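Local coordinates for protein MdcA (Pseudomonas aeruginosa, PDB 5VIT) that probably acts as the acyl-transferring alpha subunit of malonate decarboxylase, exchanging acetyl for malonyl on the enzyme's acyl-carrier subunit, at residues Gly50-Leu55 / Asp80-Met85; Asn148-Ala153 / Gly184-Gln189; Ala377-Ala382 / Pro451-Gly456; Ala63-Arg68 / Val214-Pro219; His310-Glu315 / Phe343-Gly348. All blocks are in the same frame, centred on the assembly; numbering follows the deposited sequence.

Interaction 1. Residues Gly50-Leu55 / Asp80-Met85; sequences GDRVVL and DLHMIM
Strands R52-L55 and L81-M85 run parallel, their short axes 33° apart, with R52, V53 and V54 paired to H82, M83 and I84. H82 N donates to D51 O, V53 N to H82 O (2.7 Å) and I84 N to V53 O; the last bond, L55 N to I84 O at 3.3 Å, is weak. On the face carrying V53 and M83 the packing is tight. M83 bends at chi2 (-59°) and again at chi3, which curls its methyl CE back to 3.3 Å from V53 CB, shorter than usual for two carbons. M85 lies alongside L55 and brings its CE to 3.9 Å from L55 CG. The face of R52 and H82 is partly polar: the two side chains point the same way with guanidinium and imidazole planes 83° apart, and R52 CG passes 3.8 Å from H82 ND1. One water joins them, accepting from R52 NE and lying in the imidazole plane 2.8 Å from H82 ND1. Farther along this face V54 CG2 packs 3.9 Å from I84 CB. H82 NE2 is hydrogen-bonded to D106, and D51 forms a salt bridge with R21. The two strands belong to the beta-alpha-beta unit whose crossover helix is 64-70; strand 149-154 flanks R52-L55, strand 102-107 flanks L81-M85, and helix 91-98 packs on L55, M83 and M85.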
# COMPACT_ATOMS: atom_id res chain seq x y z
N GLY A 50 -47.48 10.09 -27.32
CA GLY A 50 -46.76 11.14 -26.63
C GLY A 50 -46.68 10.94 -25.12
O GLY A 50 -45.92 11.60 -24.43
N ASP A 51 -47.48 10.00 -24.62
CA ASP A 51 -47.53 9.73 -23.19
C ASP A 51 -46.17 9.42 -22.59
O ASP A 51 -45.32 8.77 -23.23
CB ASP A 51 -48.48 8.57 -22.91
CG ASP A 51 -49.88 9.04 -22.56
OD1 ASP A 51 -50.13 10.26 -22.64
OD2 ASP A 51 -50.73 8.18 -22.20
N ARG A 52 -45.97 9.92 -21.37
CA ARG A 52 -44.86 9.49 -20.53
C ARG A 52 -45.29 8.21 -19.83
O ARG A 52 -46.23 8.20 -19.03
CB ARG A 52 -44.49 10.56 -19.51
CG ARG A 52 -43.83 11.78 -20.11
CD ARG A 52 -43.73 12.89 -19.08
NE ARG A 52 -43.09 14.09 -19.62
CZ ARG A 52 -43.16 15.29 -19.06
NH1 ARG A 52 -43.85 15.46 -17.94
NH2 ARG A 52 -42.54 16.33 -19.62
N VAL A 53 -44.62 7.11 -20.15
CA VAL A 53 -45.06 5.82 -19.62
C VAL A 53 -43.98 5.17 -18.78
O VAL A 53 -42.91 4.85 -19.26
CB VAL A 53 -45.47 4.84 -20.74
CG1 VAL A 53 -45.89 3.52 -20.16
CG2 VAL A 53 -46.57 5.44 -21.62
N VAL A 54 -44.29 5.01 -17.50
CA VAL A 54 -43.42 4.28 -16.60
C VAL A 54 -43.70 2.79 -16.79
O VAL A 54 -44.85 2.37 -16.75
CB VAL A 54 -43.65 4.72 -15.15
CG1 VAL A 54 -43.02 3.74 -14.20
CG2 VAL A 54 -43.07 6.11 -14.94
N LEU A 55 -42.65 2.01 -17.01
CA LEU A 55 -42.77 0.58 -17.33
C LEU A 55 -41.76 -0.22 -16.54
O LEU A 55 -40.55 -0.02 -16.68
CB LEU A 55 -42.57 0.33 -18.83
CG LEU A 55 -42.43 -1.14 -19.25
CD1 LEU A 55 -43.61 -2.01 -18.71
CD2 LEU A 55 -42.29 -1.26 -20.77
N ASP A 80 -44.50 7.53 -30.47
CA ASP A 80 -43.91 8.69 -29.81
C ASP A 80 -44.07 8.66 -28.29
O ASP A 80 -44.14 9.69 -27.63
CB ASP A 80 -44.51 9.97 -30.40
CG ASP A 80 -44.13 10.18 -31.85
OD1 ASP A 80 -44.93 9.83 -32.76
OD2 ASP A 80 -43.00 10.67 -32.08
N LEU A 81 -44.14 7.45 -27.73
CA LEU A 81 -44.21 7.28 -26.29
C LEU A 81 -42.88 7.64 -25.62
O LEU A 81 -41.79 7.32 -26.12
CB LEU A 81 -44.60 5.85 -25.95
CG LEU A 81 -46.04 5.41 -26.20
CD1 LEU A 81 -46.36 4.13 -25.44
CD2 LEU A 81 -47.01 6.53 -25.82
N HIS A 82 -42.97 8.34 -24.50
CA HIS A 82 -41.79 8.69 -23.71
C HIS A 82 -41.65 7.65 -22.59
O HIS A 82 -42.43 7.67 -21.64
CB HIS A 82 -41.92 10.12 -23.17
CG HIS A 82 -40.73 10.60 -22.40
ND1 HIS A 82 -40.58 11.92 -22.02
CD2 HIS A 82 -39.63 9.95 -21.94
CE1 HIS A 82 -39.44 12.06 -21.37
NE2 HIS A 82 -38.84 10.88 -21.31
N MET A 83 -40.69 6.74 -22.74
CA MET A 83 -40.50 5.65 -21.79
C MET A 83 -39.61 6.07 -20.62
O MET A 83 -38.52 6.62 -20.82
CB MET A 83 -39.90 4.41 -22.47
CG MET A 83 -40.80 3.70 -23.50
SD MET A 83 -42.40 3.08 -22.89
CE MET A 83 -43.37 4.47 -23.30
N ILE A 84 -40.10 5.81 -19.42
CA ILE A 84 -39.34 6.03 -18.20
C ILE A 84 -39.14 4.69 -17.49
O ILE A 84 -40.08 4.12 -16.91
CB ILE A 84 -40.03 7.01 -17.25
CG1 ILE A 84 -40.26 8.36 -17.97
CG2 ILE A 84 -39.21 7.14 -15.96
CD1 ILE A 84 -41.28 9.28 -17.27
N MET A 85 -37.92 4.17 -17.58
CA MET A 85 -37.63 2.84 -17.07
C MET A 85 -36.40 2.85 -16.16
O MET A 85 -35.35 3.32 -16.56
CB MET A 85 -37.44 1.87 -18.23
CG MET A 85 -38.53 1.95 -19.28
SD MET A 85 -38.44 0.61 -20.46
CE MET A 85 -38.51 -0.82 -19.37
O HOH W 1 -42.13 14.08 -22.77

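Interaction 2. Residues Asn148-Ala153 / Gly184-Gln189; sequences NVALVA and GIVIVQ
The flat carboxamide of Q189 is met at CD by the A153 methyl, CB, at 4.1 Å, while its oxygen OE1 accepts from the backbone N of L66 in helix 64-70. Q189 CG stands between the backbone N and the carbonyl carbon (chi1 61°), the crowded position, and comes to 3.7 Å from A153 CB. The rest of the interface is aliphatic. With Q189 and A153, one face of the strand pair carries V149, I185, L151 and I187; the other carries A150, V186, V152 and V188. On the first face L151 and I187 lie side by side, and the branch CD2 of L151 touches the tip CD1 of I187 at 3.7 Å. On the second, V152 and V188 meet closely, CG2 to CG2 at 3.5 Å. These two strands, only 24° apart in direction, are neighbours inside the parallel sheet of an alpha/beta domain, and their residue-for-residue register from V149-I185 to A153-Q189 is unbroken. Five backbone bonds fix it: I185, I187 and Q189 N donate to N148, A150 and V152 O, and A150 N and V152 N donate back to I185 O and I187 O, with A150 N 2.8 Å from I185 O. Helices flank both faces: helix 172-180 packs on A150, V152 and V186, whereas helices 13-23 and 39-46 reach I185 from the V149 side.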
# COMPACT_ATOMS: atom_id res chain seq x y z
N ASN A 148 -47.74 9.94 -17.30
CA ASN A 148 -49.15 9.78 -17.63
C ASN A 148 -49.67 8.41 -17.23
O ASN A 148 -50.80 8.29 -16.76
CB ASN A 148 -49.37 9.99 -19.13
CG ASN A 148 -48.92 11.36 -19.58
OD1 ASN A 148 -47.89 11.49 -20.25
ND2 ASN A 148 -49.68 12.38 -19.21
N VAL A 149 -48.84 7.38 -17.43
CA VAL A 149 -49.23 6.00 -17.19
C VAL A 149 -48.14 5.22 -16.43
O VAL A 149 -46.95 5.42 -16.67
CB VAL A 149 -49.53 5.26 -18.54
CG1 VAL A 149 -50.04 3.85 -18.29
CG2 VAL A 149 -50.56 6.05 -19.36
N ALA A 150 -48.54 4.36 -15.50
CA ALA A 150 -47.58 3.40 -14.94
C ALA A 150 -48.01 1.95 -15.23
O ALA A 150 -49.16 1.56 -14.98
CB ALA A 150 -47.41 3.62 -13.45
N LEU A 151 -47.07 1.17 -15.75
CA LEU A 151 -47.27 -0.25 -16.02
C LEU A 151 -46.40 -1.07 -15.07
O LEU A 151 -45.19 -1.18 -15.27
CB LEU A 151 -46.92 -0.57 -17.48
CG LEU A 151 -47.63 0.34 -18.47
CD1 LEU A 151 -47.17 0.07 -19.90
CD2 LEU A 151 -49.14 0.19 -18.32
N VAL A 152 -47.00 -1.61 -14.01
CA VAL A 152 -46.20 -2.23 -12.96
C VAL A 152 -46.75 -3.60 -12.60
O VAL A 152 -47.78 -4.02 -13.13
CB VAL A 152 -46.13 -1.32 -11.68
CG1 VAL A 152 -45.59 0.06 -12.02
CG2 VAL A 152 -47.48 -1.22 -10.98
N ALA A 153 -46.06 -4.30 -11.71
CA ALA A 153 -46.37 -5.71 -11.46
C ALA A 153 -46.47 -6.02 -9.97
O ALA A 153 -45.78 -5.42 -9.15
CB ALA A 153 -45.31 -6.59 -12.12
N GLY A 184 -52.88 10.40 -13.32
CA GLY A 184 -52.31 9.50 -14.31
C GLY A 184 -52.99 8.15 -14.22
O GLY A 184 -53.85 7.96 -13.37
N ILE A 185 -52.62 7.21 -15.08
CA ILE A 185 -53.29 5.90 -15.07
C ILE A 185 -52.36 4.75 -14.63
O ILE A 185 -51.28 4.57 -15.21
CB ILE A 185 -53.89 5.61 -16.47
CG1 ILE A 185 -55.22 6.37 -16.60
CG2 ILE A 185 -54.09 4.10 -16.69
CD1 ILE A 185 -55.88 6.24 -17.92
N VAL A 186 -52.78 4.00 -13.61
CA VAL A 186 -51.97 2.91 -13.05
C VAL A 186 -52.50 1.50 -13.34
O VAL A 186 -53.54 1.09 -12.83
CB VAL A 186 -51.83 3.06 -11.51
CG1 VAL A 186 -51.11 1.84 -10.94
CG2 VAL A 186 -51.08 4.33 -11.16
N ILE A 187 -51.76 0.76 -14.15
CA ILE A 187 -52.13 -0.61 -14.50
C ILE A 187 -51.16 -1.60 -13.88
O ILE A 187 -49.95 -1.51 -14.11
CB ILE A 187 -52.15 -0.83 -16.02
CG1 ILE A 187 -53.02 0.23 -16.71
CG2 ILE A 187 -52.66 -2.22 -16.36
CD1 ILE A 187 -52.84 0.24 -18.22
N VAL A 188 -51.69 -2.54 -13.11
CA VAL A 188 -50.89 -3.53 -12.41
C VAL A 188 -51.17 -4.94 -12.93
O VAL A 188 -52.32 -5.39 -12.95
CB VAL A 188 -51.17 -3.45 -10.88
CG1 VAL A 188 -50.40 -4.51 -10.11
CG2 VAL A 188 -50.84 -2.05 -10.36
N GLN A 189 -50.15 -5.65 -13.40
CA GLN A 189 -50.33 -7.07 -13.68
C GLN A 189 -50.03 -7.84 -12.40
O GLN A 189 -49.03 -7.57 -11.72
CB GLN A 189 -49.45 -7.55 -14.82
CG GLN A 189 -47.94 -7.39 -14.57
CD GLN A 189 -47.10 -8.29 -15.45
OE1 GLN A 189 -46.68 -7.89 -16.54
NE2 GLN A 189 -46.85 -9.51 -14.98

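Interaction 3. Residues Ala377-Ala382 / Pro451-Gly456; sequences AGFGGA and PVMIYG
F379 lays its ring against backbone more than against side chains: the carbonyl oxygen of V452 sits over one face, toward the rim, with V452 O 3.5 Å from F379 CZ. The backbone of P451, through CA and C, lies at the ring edge, with P451 C 3.5 Å from F379 CZ; P451 CB also touches F379 CZ, at 3.6 Å. Farther back along the ring, F379 CD1 lies 3.6 Å from M453 CA. The side chains of F379 and M453 run antiparallel alongside each other, and M453 CG, anti to the backbone N (chi1 -178°), extends the chain toward A382, whose CB packs 3.6 Å from M453 SD. I454 adds its CD1 at 4.1 Å from A382 CB. No hydrogen bond links the two segments; the contact between them is van der Waals. F379 to A382 is a type II' beta turn with positive phi at G380 (65°), closed by a weak A382 N to F379 O bond of 3.4 Å, and it leads into helix 382-385. M453 and I454 form a classic beta bulge, both facing S368 of strand 368-369. P451 O is held by S369 OG, P451 packs on helix 437-445, and M453 and I454 touch Q419 of strand 416-420.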
# COMPACT_ATOMS: atom_id res chain seq x y z
N ALA A 377 -24.09 1.72 -21.37
CA ALA A 377 -24.48 1.09 -20.12
C ALA A 377 -25.02 2.16 -19.16
O ALA A 377 -24.50 3.29 -19.11
CB ALA A 377 -23.31 0.34 -19.51
N GLY A 378 -26.06 1.82 -18.42
CA GLY A 378 -26.59 2.74 -17.44
C GLY A 378 -25.76 2.73 -16.17
O GLY A 378 -25.00 1.79 -15.91
N PHE A 379 -25.90 3.78 -15.37
CA PHE A 379 -25.15 3.90 -14.13
C PHE A 379 -25.75 3.08 -13.00
O PHE A 379 -25.05 2.66 -12.08
CB PHE A 379 -25.08 5.36 -13.69
CG PHE A 379 -24.49 6.29 -14.69
CD1 PHE A 379 -23.35 5.95 -15.39
CD2 PHE A 379 -25.09 7.52 -14.95
CE1 PHE A 379 -22.80 6.82 -16.32
CE2 PHE A 379 -24.55 8.40 -15.88
CZ PHE A 379 -23.40 8.04 -16.57
N GLY A 380 -27.07 2.89 -13.05
CA GLY A 380 -27.73 2.18 -11.97
C GLY A 380 -27.63 2.96 -10.67
O GLY A 380 -27.81 4.18 -10.67
N GLY A 381 -27.33 2.27 -9.57
CA GLY A 381 -27.26 2.91 -8.27
C GLY A 381 -25.92 3.54 -7.92
O GLY A 381 -25.79 4.28 -6.94
N ALA A 382 -24.91 3.27 -8.74
CA ALA A 382 -23.55 3.70 -8.41
C ALA A 382 -23.39 5.21 -8.21
O ALA A 382 -22.67 5.62 -7.31
CB ALA A 382 -22.56 3.19 -9.46
N PRO A 451 -20.78 10.74 -19.98
CA PRO A 451 -21.50 9.91 -19.01
C PRO A 451 -20.50 9.22 -18.06
O PRO A 451 -20.04 8.11 -18.33
CB PRO A 451 -22.23 8.90 -19.89
CG PRO A 451 -21.39 8.80 -21.14
CD PRO A 451 -20.81 10.16 -21.34
N VAL A 452 -20.14 9.93 -17.00
CA VAL A 452 -19.29 9.44 -15.93
C VAL A 452 -20.13 8.82 -14.82
O VAL A 452 -21.09 9.44 -14.34
CB VAL A 452 -18.42 10.58 -15.35
CG1 VAL A 452 -17.73 10.15 -14.05
CG2 VAL A 452 -17.41 11.06 -16.36
N MET A 453 -19.79 7.61 -14.42
CA MET A 453 -20.50 6.93 -13.34
C MET A 453 -20.18 7.56 -11.98
O MET A 453 -21.07 7.96 -11.23
CB MET A 453 -20.16 5.44 -13.34
CG MET A 453 -20.89 4.64 -12.28
SD MET A 453 -20.50 2.88 -12.38
CE MET A 453 -18.84 2.87 -11.66
N ILE A 454 -18.90 7.62 -11.67
CA ILE A 454 -18.46 8.20 -10.42
C ILE A 454 -17.27 9.09 -10.74
O ILE A 454 -16.33 8.65 -11.43
CB ILE A 454 -18.09 7.11 -9.39
CG1 ILE A 454 -19.35 6.37 -8.91
CG2 ILE A 454 -17.32 7.69 -8.24
CD1 ILE A 454 -19.05 5.02 -8.23
N TYR A 455 -17.31 10.35 -10.30
CA TYR A 455 -16.22 11.29 -10.58
C TYR A 455 -15.03 11.08 -9.64
O TYR A 455 -15.20 10.76 -8.46
CB TYR A 455 -16.71 12.74 -10.51
CG TYR A 455 -17.60 13.12 -11.68
CD1 TYR A 455 -18.98 12.89 -11.65
CD2 TYR A 455 -17.06 13.69 -12.84
CE1 TYR A 455 -19.79 13.22 -12.73
CE2 TYR A 455 -17.86 14.02 -13.93
CZ TYR A 455 -19.24 13.78 -13.86
OH TYR A 455 -20.04 14.10 -14.94
N GLY A 456 -13.84 11.28 -10.19
CA GLY A 456 -12.61 11.07 -9.45
C GLY A 456 -12.48 11.85 -8.15
O GLY A 456 -11.78 11.43 -7.25

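Interaction 4. Residues Ala63-Arg68 / Val214-Pro219; sequences ADFLSR and VEADQP
R68 and D217 reach for each other tip to tip in a salt bridge, with R68 NH2 2.7 Å from D217 OD1. The carboxylate oxygen approaches the edge of the guanidinium in its plane, although the two groups' planes are turned 38° apart. Beside the ion pair, F65 packs between the helix and the 214-219 segment. Its CG is anti to the backbone N (chi1 178°), which carries the ring toward that segment. D217 N lies over the centre of one ring face, and V214 CG1 touches the edge, 3.8 Å from F65 CE2. A216 CA comes obliquely to 3.5 Å from F65 CD2, and D217 OD1 to 3.3 Å from F65 CD1. This joins the first turn of helix 64-70, the crossover helix of a beta-alpha-beta unit, to the C-terminal end of strand 212-215 in the parallel sheet; A63 is the N-cap. D64 may also pair with R68, but the modelled approach of the two side chains is too close to rely on. Water carries the polar contact farther along the loop: one molecule donates to D64 OD1 (2.8 Å) and to Q218 O (3.0 Å). In the next shell, Y221 N donates to D64 OD1, and R36 NH1 binds E215 O. L39 of helix 39-46 packs on both F65 and V214.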
# COMPACT_ATOMS: atom_id res chain seq x y z
N ALA A 63 -42.53 -6.27 -15.25
CA ALA A 63 -43.93 -6.38 -15.68
C ALA A 63 -43.97 -6.85 -17.14
O ALA A 63 -44.39 -6.11 -18.03
CB ALA A 63 -44.65 -5.04 -15.52
N ASP A 64 -43.53 -8.08 -17.37
CA ASP A 64 -43.23 -8.54 -18.72
C ASP A 64 -44.49 -8.89 -19.53
O ASP A 64 -44.47 -8.87 -20.76
CB ASP A 64 -42.26 -9.73 -18.67
CG ASP A 64 -42.86 -10.94 -17.98
OD1 ASP A 64 -43.16 -10.86 -16.76
OD2 ASP A 64 -43.01 -11.98 -18.66
N PHE A 65 -45.60 -9.19 -18.84
CA PHE A 65 -46.85 -9.36 -19.56
C PHE A 65 -47.27 -8.01 -20.16
O PHE A 65 -47.56 -7.92 -21.35
CB PHE A 65 -47.94 -9.92 -18.64
CG PHE A 65 -49.28 -10.07 -19.32
CD1 PHE A 65 -49.36 -10.57 -20.62
CD2 PHE A 65 -50.45 -9.74 -18.66
CE1 PHE A 65 -50.59 -10.72 -21.25
CE2 PHE A 65 -51.68 -9.89 -19.28
CZ PHE A 65 -51.75 -10.37 -20.58
N LEU A 66 -47.29 -6.97 -19.32
CA LEU A 66 -47.57 -5.61 -19.78
C LEU A 66 -46.56 -5.18 -20.84
O LEU A 66 -46.91 -4.53 -21.83
CB LEU A 66 -47.53 -4.64 -18.60
CG LEU A 66 -48.59 -4.88 -17.53
CD1 LEU A 66 -48.58 -3.75 -16.50
CD2 LEU A 66 -49.97 -5.01 -18.17
N SER A 67 -45.31 -5.53 -20.62
CA SER A 67 -44.24 -5.20 -21.55
C SER A 67 -44.43 -5.87 -22.92
O SER A 67 -44.28 -5.23 -23.96
CB SER A 67 -42.90 -5.60 -20.93
OG SER A 67 -41.85 -5.30 -21.82
N ARG A 68 -44.74 -7.17 -22.92
CA ARG A 68 -44.97 -7.87 -24.19
C ARG A 68 -46.27 -7.41 -24.84
O ARG A 68 -46.37 -7.34 -26.07
CB ARG A 68 -45.00 -9.38 -23.97
CG ARG A 68 -43.69 -9.96 -23.49
CD ARG A 68 -43.80 -11.45 -23.30
NE ARG A 68 -44.98 -11.81 -22.51
CZ ARG A 68 -44.91 -12.16 -21.24
NH1 ARG A 68 -43.73 -12.20 -20.65
NH2 ARG A 68 -46.00 -12.49 -20.56
N VAL A 214 -54.75 -6.78 -13.86
CA VAL A 214 -54.85 -7.83 -14.88
C VAL A 214 -54.16 -9.08 -14.37
O VAL A 214 -53.01 -9.01 -13.92
CB VAL A 214 -54.19 -7.43 -16.21
CG1 VAL A 214 -54.58 -8.41 -17.31
CG2 VAL A 214 -54.58 -6.03 -16.60
N GLU A 215 -54.84 -10.21 -14.43
CA GLU A 215 -54.16 -11.48 -14.17
C GLU A 215 -53.20 -11.74 -15.33
O GLU A 215 -53.60 -11.76 -16.50
CB GLU A 215 -55.15 -12.63 -13.99
CG GLU A 215 -54.53 -13.86 -13.32
CD GLU A 215 -55.56 -14.94 -12.99
OE1 GLU A 215 -56.11 -14.92 -11.85
OE2 GLU A 215 -55.80 -15.81 -13.85
N ALA A 216 -51.92 -11.91 -15.02
CA ALA A 216 -50.93 -12.07 -16.08
C ALA A 216 -51.03 -13.46 -16.71
O ALA A 216 -51.50 -14.41 -16.07
CB ALA A 216 -49.54 -11.83 -15.54
N ASP A 217 -50.57 -13.58 -17.95
CA ASP A 217 -50.59 -14.87 -18.64
C ASP A 217 -49.63 -15.86 -17.97
O ASP A 217 -49.79 -17.07 -18.12
CB ASP A 217 -50.26 -14.70 -20.13
CG ASP A 217 -48.88 -14.11 -20.39
OD1 ASP A 217 -48.29 -13.50 -19.46
OD2 ASP A 217 -48.39 -14.26 -21.53
N GLN A 218 -48.66 -15.36 -17.22
CA GLN A 218 -47.78 -16.19 -16.41
C GLN A 218 -47.12 -15.34 -15.32
O GLN A 218 -47.19 -14.12 -15.39
CB GLN A 218 -46.72 -16.86 -17.28
CG GLN A 218 -46.08 -15.93 -18.27
CD GLN A 218 -44.93 -16.59 -18.97
OE1 GLN A 218 -43.82 -16.65 -18.45
NE2 GLN A 218 -45.19 -17.10 -20.17
N PRO A 219 -46.50 -15.98 -14.30
CA PRO A 219 -45.85 -15.19 -13.25
C PRO A 219 -44.86 -14.17 -13.82
O PRO A 219 -44.19 -14.44 -14.84
CB PRO A 219 -45.13 -16.25 -12.40
CG PRO A 219 -45.93 -17.52 -12.60
CD PRO A 219 -46.46 -17.43 -14.02
O HOH W 2 -42.76 -14.20 -17.06
O HOH W 3 -45.84 -11.72 -16.69

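Interaction 5. Residues His310-Glu315 / Phe343-Gly348; sequences HCFGTE and FCQLAG
C344 of helix 341-350 and F312 of the loop after strand 308-310 form a Cys sulfur-aromatic contact. C344 SG lies 3.4 Å from the centroid of the F312 ring and 5° off its normal, so the sulfur stands almost over the ring centre. The torsion behind this is chi1 of C344 (-160°), with SG anti to the backbone N; C344 CB also packs on the ring, 3.3 Å from F312 CD1. H310 approaches the same cysteine from another direction. Its ND1 donates to C344 SG at 3.4 Å, with the sulfur tilted 19° from the imidazole plane, while C344 CB lies in that plane at the ring edge, 3.3 Å from H310 ND1. Besides the imidazole and the phenyl face of F312, the sulfur has the carbonyl oxygen of H310 close by, with H310 O 3.0 Å from C344 SG. Q345 crosses F312 at about a right angle, its NE2 3.4 Å from F312 CE1. Q345 NE2 hydrogen-bonds a malonate ion, probably from the crystallisation liquor, which is consistent with a pocket beside the helix. H310 is further packed by F330, edge-to-face. Around the contact, strand 288-290 supplies T290 against C344, helix 134-140 sets Y134 and I135 against Q345, and M385 of helix 382-385 touches F312 and Q345.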
# COMPACT_ATOMS: atom_id res chain seq x y z
N HIS A 310 -31.33 -3.76 5.12
CA HIS A 310 -32.50 -3.25 4.41
C HIS A 310 -32.27 -3.41 2.91
O HIS A 310 -31.18 -3.11 2.41
CB HIS A 310 -32.80 -1.79 4.76
CG HIS A 310 -34.06 -1.28 4.12
ND1 HIS A 310 -34.07 -0.61 2.92
CD2 HIS A 310 -35.36 -1.40 4.51
CE1 HIS A 310 -35.32 -0.31 2.59
NE2 HIS A 310 -36.12 -0.78 3.54
N CYS A 311 -33.30 -3.87 2.20
CA CYS A 311 -33.15 -4.35 0.81
C CYS A 311 -33.77 -3.47 -0.28
O CYS A 311 -34.90 -3.03 -0.16
CB CYS A 311 -33.76 -5.76 0.68
SG CYS A 311 -32.95 -7.07 1.65
N PHE A 312 -33.03 -3.25 -1.36
CA PHE A 312 -33.56 -2.50 -2.50
C PHE A 312 -34.67 -3.30 -3.16
O PHE A 312 -35.72 -2.77 -3.55
CB PHE A 312 -32.47 -2.19 -3.54
CG PHE A 312 -31.25 -1.54 -2.96
CD1 PHE A 312 -31.17 -0.14 -2.87
CD2 PHE A 312 -30.17 -2.30 -2.52
CE1 PHE A 312 -30.04 0.47 -2.36
CE2 PHE A 312 -29.03 -1.70 -2.00
CZ PHE A 312 -28.97 -0.32 -1.91
N GLY A 313 -34.40 -4.59 -3.31
CA GLY A 313 -35.31 -5.52 -3.93
C GLY A 313 -35.05 -6.91 -3.40
O GLY A 313 -34.61 -7.06 -2.25
N THR A 314 -35.29 -7.92 -4.23
CA THR A 314 -35.04 -9.28 -3.80
C THR A 314 -34.32 -10.09 -4.86
O THR A 314 -34.41 -9.80 -6.06
CB THR A 314 -36.33 -10.04 -3.44
OG1 THR A 314 -35.98 -11.29 -2.84
CG2 THR A 314 -37.18 -10.29 -4.67
N GLU A 315 -33.62 -11.10 -4.39
CA GLU A 315 -32.90 -12.02 -5.26
C GLU A 315 -33.65 -13.34 -5.28
O GLU A 315 -33.78 -14.00 -4.25
CB GLU A 315 -31.46 -12.18 -4.77
CG GLU A 315 -30.59 -11.01 -5.15
CD GLU A 315 -30.51 -10.84 -6.66
OE1 GLU A 315 -30.28 -11.86 -7.34
OE2 GLU A 315 -30.71 -9.72 -7.17
N PHE A 343 -36.40 3.70 -0.73
CA PHE A 343 -36.04 3.93 0.66
C PHE A 343 -34.61 3.42 0.89
O PHE A 343 -33.81 4.05 1.58
CB PHE A 343 -37.03 3.26 1.61
CG PHE A 343 -37.18 3.96 2.96
CD1 PHE A 343 -38.44 4.24 3.48
CD2 PHE A 343 -36.07 4.33 3.70
CE1 PHE A 343 -38.59 4.87 4.72
CE2 PHE A 343 -36.21 4.96 4.92
CZ PHE A 343 -37.48 5.24 5.43
N CYS A 344 -34.28 2.28 0.29
CA CYS A 344 -32.96 1.69 0.47
C CYS A 344 -31.87 2.55 -0.19
O CYS A 344 -30.80 2.75 0.38
CB CYS A 344 -32.93 0.26 -0.09
SG CYS A 344 -31.58 -0.76 0.57
N GLN A 345 -32.16 3.08 -1.36
CA GLN A 345 -31.23 3.98 -2.03
C GLN A 345 -31.00 5.25 -1.20
O GLN A 345 -29.87 5.72 -1.04
CB GLN A 345 -31.76 4.33 -3.43
CG GLN A 345 -31.64 3.20 -4.45
CD GLN A 345 -30.22 3.02 -4.95
OE1 GLN A 345 -29.41 3.94 -4.89
NE2 GLN A 345 -29.92 1.82 -5.46
N LEU A 346 -32.08 5.78 -0.63
CA LEU A 346 -31.94 6.91 0.28
C LEU A 346 -31.00 6.56 1.43
O LEU A 346 -30.15 7.35 1.83
CB LEU A 346 -33.32 7.31 0.81
CG LEU A 346 -33.19 8.45 1.82
CD1 LEU A 346 -32.88 9.75 1.07
CD2 LEU A 346 -34.43 8.57 2.72
N ALA A 347 -31.17 5.35 1.98
CA ALA A 347 -30.37 4.95 3.12
C ALA A 347 -28.92 4.76 2.69
O ALA A 347 -27.99 5.15 3.41
CB ALA A 347 -30.93 3.69 3.74
N GLY A 348 -28.74 4.17 1.50
CA GLY A 348 -27.41 3.98 0.91
C GLY A 348 -26.66 5.29 0.72
O GLY A 348 -25.43 5.35 0.87

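Interactions 1 and 2 are buried strand pairs of one parallel sheet, joined where V54 O meets L151 N (2.7 Å); both rest on backbone bonds and aliphatic packing, with polar groups mainly toward the strand starts in interaction 1. Interaction 4 lies at the C-terminal end of strand 212-215 of the same sheet, is partly buried, and replaces regular bonding with an ion pair, water and a phenylalanine; it meets interaction 2 through Q189. Interactions 3 and 5 belong to the other half of the chain, centres about 18 Å apart, touching where G381 CA is 4.0 Å from Q345 NE2. Interaction 5 is buried and sulfur-centred; interaction 3 is partly buried, with no hydrogen bond between its loops.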